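Local coordinates for protein endoglucanase (PDB 6KDD) that probably hydrolyses beta-glucosidic linkages in cellulose-like glucans, as a TIM-barrel member of glycosyl hydrolase family 5, at residues S246-A249 / K250-K253; W309-P312 / L313-A316; K281-E285 / F286-Y290. All coordinates share one frame; numbering follows the deposited sequence.

Contact 1. Residues S246-A249 / K250-K253; sequences SDWA and KQNK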
loop_
_atom_site.group_PDB
_atom_site.type_symbol
_atom_site.label_atom_id
_atom_site.label_comp_id
_atom_site.label_asym_id
_atom_site.label_seq_id
_atom_site.Cartn_x
_atom_site.Cartn_y
_atom_site.Cartn_z
ATOM N N SER A 246 5.798 -4.885 15.949
ATOM C CA SER A 246 6.904 -4.086 16.459
ATOM C C SER A 246 7.997 -4.988 17.028
ATOM O O SER A 246 9.184 -4.801 16.735
ATOM C CB SER A 246 6.396 -3.155 17.512
ATOM O OG SER A 246 7.463 -2.391 18.063
ATOM N N ASP A 247 7.575 -5.943 17.871
ATOM C CA ASP A 247 8.481 -6.871 18.530
ATOM C C ASP A 247 9.301 -7.607 17.479
ATOM O O ASP A 247 10.519 -7.693 17.603
ATOM C CB ASP A 247 7.766 -7.805 19.532
ATOM C CG ASP A 247 7.359 -7.102 20.815
ATOM O OD1 ASP A 247 7.938 -6.033 21.110
ATOM O OD2 ASP A 247 6.426 -7.582 21.487
ATOM N N TRP A 248 8.621 -8.120 16.451
ATOM C CA TRP A 248 9.278 -8.809 15.350
ATOM C C TRP A 248 10.208 -7.870 14.565
ATOM O O TRP A 248 11.313 -8.265 14.171
ATOM C CB TRP A 248 8.225 -9.435 14.440
ATOM C CG TRP A 248 8.791 -10.087 13.216
ATOM C CD1 TRP A 248 9.225 -11.375 13.087
ATOM C CD2 TRP A 248 8.994 -9.469 11.930
ATOM N NE1 TRP A 248 9.651 -11.617 11.804
ATOM C CE2 TRP A 248 9.537 -10.456 11.075
ATOM C CE3 TRP A 248 8.735 -8.192 11.411
ATOM C CZ2 TRP A 248 9.863 -10.192 9.745
ATOM C CZ3 TRP A 248 9.067 -7.936 10.099
ATOM C CH2 TRP A 248 9.611 -8.925 9.274
ATOM N N ALA A 249 9.753 -6.634 14.312
ATOM C CA ALA A 249 10.539 -5.714 13.494
ATOM C C ALA A 249 11.803 -5.270 14.238
ATOM O O ALA A 249 12.849 -5.107 13.635
ATOM C CB ALA A 249 9.719 -4.520 13.061
ATOM N N LYS A 250 11.682 -5.022 15.545
ATOM C CA LYS A 250 12.823 -4.640 16.359
ATOM C C LYS A 250 13.846 -5.776 16.373
ATOM O O LYS A 250 15.042 -5.536 16.203
ATOM C CB LYS A 250 12.339 -4.236 17.751
ATOM C CG LYS A 250 11.629 -2.891 17.791
ATOM C CD LYS A 250 11.325 -2.441 19.187
ATOM C CE LYS A 250 10.818 -1.022 19.227
ATOM N NZ LYS A 250 10.039 -0.787 20.467
ATOM N N GLN A 251 13.369 -7.018 16.511
ATOM C CA GLN A 251 14.277 -8.160 16.555
ATOM C C GLN A 251 14.975 -8.358 15.209
ATOM O O GLN A 251 16.097 -8.842 15.171
ATOM C CB GLN A 251 13.616 -9.414 17.140
ATOM C CG GLN A 251 13.434 -10.580 16.172
ATOM C CD GLN A 251 12.353 -11.536 16.633
ATOM O OE1 GLN A 251 11.814 -11.417 17.734
ATOM N NE2 GLN A 251 12.009 -12.491 15.782
ATOM N N ASN A 252 14.335 -7.959 14.107
ATOM C CA ASN A 252 14.932 -8.177 12.798
ATOM C C ASN A 252 15.564 -6.902 12.246
ATOM O O ASN A 252 16.031 -6.898 11.116
ATOM C CB ASN A 252 13.938 -8.748 11.796
ATOM C CG ASN A 252 13.571 -10.175 12.113
ATOM O OD1 ASN A 252 12.695 -10.427 12.943
ATOM N ND2 ASN A 252 14.214 -11.103 11.429
ATOM N N LYS A 253 15.506 -5.817 13.023
ATOM C CA LYS A 253 16.130 -4.553 12.671
ATOM C C LYS A 253 15.596 -4.064 11.316
ATOM O O LYS A 253 16.344 -3.908 10.356
ATOM C CB LYS A 253 17.652 -4.730 12.723
ATOM C CG LYS A 253 18.441 -3.445 12.923
ATOM C CD LYS A 253 19.031 -3.284 14.309
ATOM C CE LYS A 253 19.871 -2.026 14.406
ATOM N NZ LYS A 253 19.071 -0.802 14.152
#
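The indole of Trp248 is overlapped on one face by the side-chain amide of Asn252, one helical turn further on. The amide lies toward the rim of the ring, with Asn252 CG 4.2 Å from Trp248 CE2, and the two planes are tilted by 34°. With Trp248 CG anti to the backbone N (chi1 176°), the indole swings out from the helix and presents one face to Asn252. The Gln251 side chain crosses Trp248 at about a right angle, and Gln251 NE2 comes within 4.0 Å of Trp248 CD1 at an oblique approach. Farther round the helix, Lys250 runs extended alongside Ser246: Lys250 CG rests 3.3 Å from Ser246 O, and Lys250 CE lies 3.8 Å from Ser246 OG. Asp247 looks instead to Lys243, one turn back, with which it forms a salt bridge.

Beneath these side chains the backbone bonds weaken toward the helix end. Lys250 N gives Ser246 O a 2.8 Å bond, nearly straight at 166°, and Gln251 N bonds to Asp247 O. Asn252 N makes two weak bonds, to Trp248 O and Ala249 O. Lys253, with positive phi, closes the last turn in a Schellman motif. This is the C-terminal end of helix 232-252, on the outside of the barrel. Trp248 and Ala249 reach inward to Ile256 of strand 256-261, Trp248 also meets Val187 and Val254, Asn252 touches Leu192, and Ser246 packs on Phe286 just beyond helix 269-285.

Contact 2. Residues W309-P312 / L313-A316; sequences WIEP and LATA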
loop_
_atom_site.group_PDB
_atom_site.type_symbol
_atom_site.label_atom_id
_atom_site.label_comp_id
_atom_site.label_asym_id
_atom_site.label_seq_id
_atom_site.Cartn_x
_atom_site.Cartn_y
_atom_site.Cartn_z
ATOM N N TRP A 309 -12.169 17.832 1.973
ATOM C CA TRP A 309 -11.926 16.746 2.907
ATOM C C TRP A 309 -13.191 16.395 3.700
ATOM O O TRP A 309 -14.019 17.273 4.017
ATOM C CB TRP A 309 -10.797 17.184 3.833
ATOM C CG TRP A 309 -9.527 17.410 3.065
ATOM C CD1 TRP A 309 -9.039 18.590 2.571
ATOM C CD2 TRP A 309 -8.642 16.369 2.605
ATOM N NE1 TRP A 309 -7.867 18.349 1.885
ATOM C CE2 TRP A 309 -7.602 17.002 1.888
ATOM C CE3 TRP A 309 -8.599 14.969 2.788
ATOM C CZ2 TRP A 309 -6.532 16.277 1.352
ATOM C CZ3 TRP A 309 -7.550 14.246 2.234
ATOM C CH2 TRP A 309 -6.508 14.905 1.568
ATOM N N ILE A 310 -13.334 15.093 3.979
ATOM C CA ILE A 310 -14.386 14.542 4.818
ATOM C C ILE A 310 -13.889 14.562 6.262
ATOM O O ILE A 310 -12.904 13.902 6.587
ATOM C CB ILE A 310 -14.703 13.118 4.335
ATOM C CG1 ILE A 310 -15.121 13.155 2.860
ATOM C CG2 ILE A 310 -15.720 12.427 5.242
ATOM C CD1 ILE A 310 -15.185 11.781 2.205
ATOM N N GLU A 311 -14.541 15.390 7.103
ATOM C CA GLU A 311 -14.065 15.674 8.449
ATOM C C GLU A 311 -15.130 15.164 9.417
ATOM O O GLU A 311 -16.299 15.181 9.068
ATOM C CB GLU A 311 -13.820 17.191 8.600
ATOM C CG GLU A 311 -12.638 17.692 7.773
ATOM C CD GLU A 311 -11.276 17.213 8.291
ATOM O OE1 GLU A 311 -11.234 16.512 9.309
ATOM O OE2 GLU A 311 -10.223 17.603 7.719
ATOM N N PRO A 312 -14.781 14.658 10.618
ATOM C CA PRO A 312 -13.395 14.611 11.059
ATOM C C PRO A 312 -12.571 13.384 10.628
ATOM O O PRO A 312 -11.480 13.184 11.134
ATOM C CB PRO A 312 -13.549 14.732 12.584
ATOM C CG PRO A 312 -14.850 14.002 12.881
ATOM C CD PRO A 312 -15.721 14.144 11.643
ATOM N N LEU A 313 -13.021 12.615 9.633
ATOM C CA LEU A 313 -12.230 11.437 9.295
ATOM C C LEU A 313 -10.829 11.822 8.773
ATOM O O LEU A 313 -9.864 11.140 9.077
ATOM C CB LEU A 313 -12.996 10.583 8.283
ATOM C CG LEU A 313 -12.401 9.204 7.958
ATOM C CD1 LEU A 313 -12.371 8.257 9.147
ATOM C CD2 LEU A 313 -13.188 8.591 6.812
ATOM N N ALA A 314 -10.729 12.876 7.965
ATOM C CA ALA A 314 -9.427 13.274 7.445
ATOM C C ALA A 314 -8.482 13.590 8.596
ATOM O O ALA A 314 -7.325 13.181 8.573
ATOM C CB ALA A 314 -9.561 14.424 6.469
ATOM N N THR A 315 -8.984 14.289 9.635
ATOM C CA THR A 315 -8.164 14.623 10.799
ATOM C C THR A 315 -7.728 13.385 11.562
ATOM O O THR A 315 -6.615 13.322 12.074
ATOM C CB THR A 315 -8.879 15.581 11.771
ATOM O OG1 THR A 315 -9.222 16.730 11.001
ATOM C CG2 THR A 315 -7.967 15.999 12.905
ATOM N N ALA A 316 -8.618 12.384 11.646
ATOM C CA ALA A 316 -8.283 11.081 12.210
ATOM C C ALA A 316 -7.046 10.505 11.507
ATOM O O ALA A 316 -6.182 9.869 12.122
ATOM C CB ALA A 316 -9.473 10.130 12.041
#
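Glu311 curls back over the first turn of helix 313-318 to grip Thr315. Its CB sets out away from the helix; CG stands anti to the carbonyl carbon (chi1 -69°), and a bend at chi2 (-70°) brings the carboxylate over that turn. Glu311 CD then lies 3.7 Å from Ala314 CB. At the tip, Glu311 OE1 accepts two bonds on its syn side: from Thr315 OG1 at 2.6 Å and from Thr315 N at 3.2 Å, the donors approaching from opposite faces of the carboxylate plane. The other oxygen, Glu311 OE2, rests 3.5 Å from Ala314 CB and forms a salt bridge with Arg53. Held at both oxygens, the carboxylate has little freedom to rotate. A valine in place of Thr315 would remove the hydroxyl donor, and Glu311 OE1, left with the longer bond from the backbone N, would probably be less firmly fixed.

Trp309 adds apolar packing, its CE3 lying 3.8 Å from Ala314 CB, while Arg53 makes a cation-pi contact with the same indole. Ala316 N to Pro312 O at 3.0 Å is the first helical bond; Ile310 O, from the loop before the N-cap, takes Ala314 N at 2.8 Å. Pro312, joined to Glu311 by a cis peptide bond, occupies the N-cap position but has no side-chain acceptor. The arrangement is helix N-terminal capping by the acidic residue just before the N-cap, its negative charge probably favoured by the helix dipole, in the helix that follows the eighth strand of the (beta/alpha)8 barrel.

Contact 3. Residues K281-E285 / F286-Y290; sequences KMAEE and FGFSY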
loop_
_atom_site.group_PDB
_atom_site.type_symbol
_atom_site.label_atom_id
_atom_site.label_comp_id
_atom_site.label_asym_id
_atom_site.label_seq_id
_atom_site.Cartn_x
_atom_site.Cartn_y
_atom_site.Cartn_z
ATOM N N LYS A 281 -2.961 6.423 15.535
ATOM C CA LYS A 281 -2.174 6.702 16.737
ATOM C C LYS A 281 -1.354 5.486 17.158
ATOM O O LYS A 281 -0.252 5.631 17.667
ATOM C CB LYS A 281 -3.042 7.137 17.914
ATOM C CG LYS A 281 -3.701 8.497 17.740
ATOM C CD LYS A 281 -4.696 8.775 18.840
ATOM C CE LYS A 281 -4.345 10.023 19.625
ATOM N NZ LYS A 281 -4.778 11.258 18.924
ATOM N N MET A 282 -1.854 4.275 16.908
ATOM C CA MET A 282 -1.075 3.095 17.259
ATOM C C MET A 282 0.139 2.960 16.348
ATOM O O MET A 282 1.215 2.564 16.799
ATOM C CB MET A 282 -1.894 1.802 17.220
ATOM C CG MET A 282 -1.393 0.733 18.201
ATOM S SD MET A 282 -1.635 1.274 19.936
ATOM C CE MET A 282 -3.382 0.950 20.171
ATOM N N ALA A 283 -0.018 3.281 15.058
ATOM C CA ALA A 283 1.120 3.211 14.143
ATOM C C ALA A 283 2.167 4.241 14.586
ATOM O O ALA A 283 3.354 3.937 14.665
ATOM C CB ALA A 283 0.622 3.464 12.707
ATOM N N GLU A 284 1.717 5.439 14.970
ATOM C CA GLU A 284 2.617 6.484 15.453
ATOM C C GLU A 284 3.330 6.062 16.737
ATOM O O GLU A 284 4.546 6.232 16.851
ATOM C CB GLU A 284 1.867 7.806 15.604
ATOM C CG GLU A 284 1.539 8.399 14.250
ATOM C CD GLU A 284 1.015 9.814 14.194
ATOM O OE1 GLU A 284 0.293 10.224 15.132
ATOM O OE2 GLU A 284 1.315 10.490 13.171
ATOM N N GLU A 285 2.581 5.435 17.656
ATOM C CA GLU A 285 3.121 4.965 18.922
ATOM C C GLU A 285 4.273 4.013 18.659
ATOM O O GLU A 285 5.287 4.134 19.334
ATOM C CB GLU A 285 2.041 4.327 19.797
ATOM C CG GLU A 285 2.547 3.730 21.112
ATOM C CD GLU A 285 1.397 3.242 21.977
ATOM O OE1 GLU A 285 0.556 4.082 22.331
ATOM O OE2 GLU A 285 1.306 2.022 22.251
ATOM N N PHE A 286 4.141 3.102 17.678
ATOM C CA PHE A 286 5.165 2.086 17.467
ATOM C C PHE A 286 6.136 2.473 16.353
ATOM O O PHE A 286 6.932 1.647 15.900
ATOM C CB PHE A 286 4.584 0.696 17.179
ATOM C CG PHE A 286 3.878 0.023 18.341
ATOM C CD1 PHE A 286 4.594 -0.684 19.304
ATOM C CD2 PHE A 286 2.500 0.102 18.493
ATOM C CE1 PHE A 286 3.955 -1.301 20.375
ATOM C CE2 PHE A 286 1.856 -0.531 19.553
ATOM C CZ PHE A 286 2.587 -1.221 20.500
ATOM N N GLY A 287 6.051 3.709 15.874
ATOM C CA GLY A 287 7.067 4.164 14.931
ATOM C C GLY A 287 6.848 3.618 13.520
ATOM O O GLY A 287 7.794 3.492 12.743
ATOM N N PHE A 288 5.592 3.292 13.188
ATOM C CA PHE A 288 5.310 2.727 11.875
ATOM C C PHE A 288 4.900 3.884 10.975
ATOM O O PHE A 288 4.124 4.715 11.435
ATOM C CB PHE A 288 4.064 1.834 11.932
ATOM C CG PHE A 288 4.226 0.545 12.696
ATOM C CD1 PHE A 288 5.473 0.153 13.169
ATOM C CD2 PHE A 288 3.115 -0.252 12.977
ATOM C CE1 PHE A 288 5.617 -1.035 13.869
ATOM C CE2 PHE A 288 3.263 -1.435 13.692
ATOM C CZ PHE A 288 4.512 -1.815 14.134
ATOM N N SER A 289 5.423 3.952 9.735
ATOM C CA SER A 289 4.857 4.920 8.798
ATOM C C SER A 289 3.502 4.360 8.350
ATOM O O SER A 289 3.225 3.175 8.535
ATOM C CB SER A 289 5.737 5.136 7.581
ATOM O OG SER A 289 6.060 3.878 7.001
ATOM N N TYR A 290 2.710 5.159 7.639
ATOM C CA TYR A 290 1.415 4.615 7.258
ATOM C C TYR A 290 0.888 5.246 5.976
ATOM O O TYR A 290 1.254 6.359 5.646
ATOM C CB TYR A 290 0.394 4.851 8.374
ATOM C CG TYR A 290 0.078 6.269 8.789
ATOM C CD1 TYR A 290 -0.903 7.027 8.149
ATOM C CD2 TYR A 290 0.731 6.841 9.878
ATOM C CE1 TYR A 290 -1.197 8.320 8.547
ATOM C CE2 TYR A 290 0.422 8.138 10.303
ATOM C CZ TYR A 290 -0.559 8.870 9.658
ATOM O OH TYR A 290 -0.887 10.158 10.073
#
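Met282 and Phe286 lie side by side, pointing the same way, in a Met-aromatic contact: Met282 SD stands at the ring edge, 5.2 Å from the Phe286 centroid, and Met282 CG meets Phe286 CE2 in the ring plane at 3.7 Å. Glu285 CG sits over a face of that ring. The other apolar group centres on Ala283, whose CB touches Phe288 CB at 3.9 Å and, more loosely, Tyr290 CD2. Tyr290 CB points toward the helix, and chi1 61° keeps the ring beside it.

The backbone bonds form a Schellman motif that ends helix 269-285. Phe288 N reaches back to Ala283 O at 2.8 Å, and Gly287 N to Glu284 O at 3.1 Å, the latter donor standing well above the carbonyl plane. Gly287 has positive phi (78°), which favours glycine.

Charged groups lie outermost. Glu284 OE2 comes in plane to the edge of Tyr290, 3.8 Å from Tyr290 CE2, but its charge is met by Lys22 of strand 22-25, and Glu284 OE1 is paired with Arg280 of the same helix. Glu285 pairs with Arg239 of helix 232-252.

The chemistry implies a division of labour: main-chain bonds reverse the chain into strand 289-292, apolar side chains pack against helix 232-252 and strand 256-261, and the acids pair with bases within and beyond their own helix.

How the contacts relate
All three contacts mark helix ends on the outer layer of the barrel, and each is partly buried. Contacts 1 and 3 both finish helices with Schellman motifs and touch directly, Ser246 CB lying 3.5 Å from Phe286 CD1, so neighbouring helices 232-252 and 269-285 are packed together near their C-terminal ends. Contact 3 sits deepest, its centre about 15 Å from the chain centre against about 20 Å for the others, and has the richest apolar packing. Contact 2 is a helix start, where a carboxylate joins the backbone carbonyls as acceptor. It touches neither of the others, its nearest atoms lying about 6 Å from contact 3 and about 19 Å from contact 1.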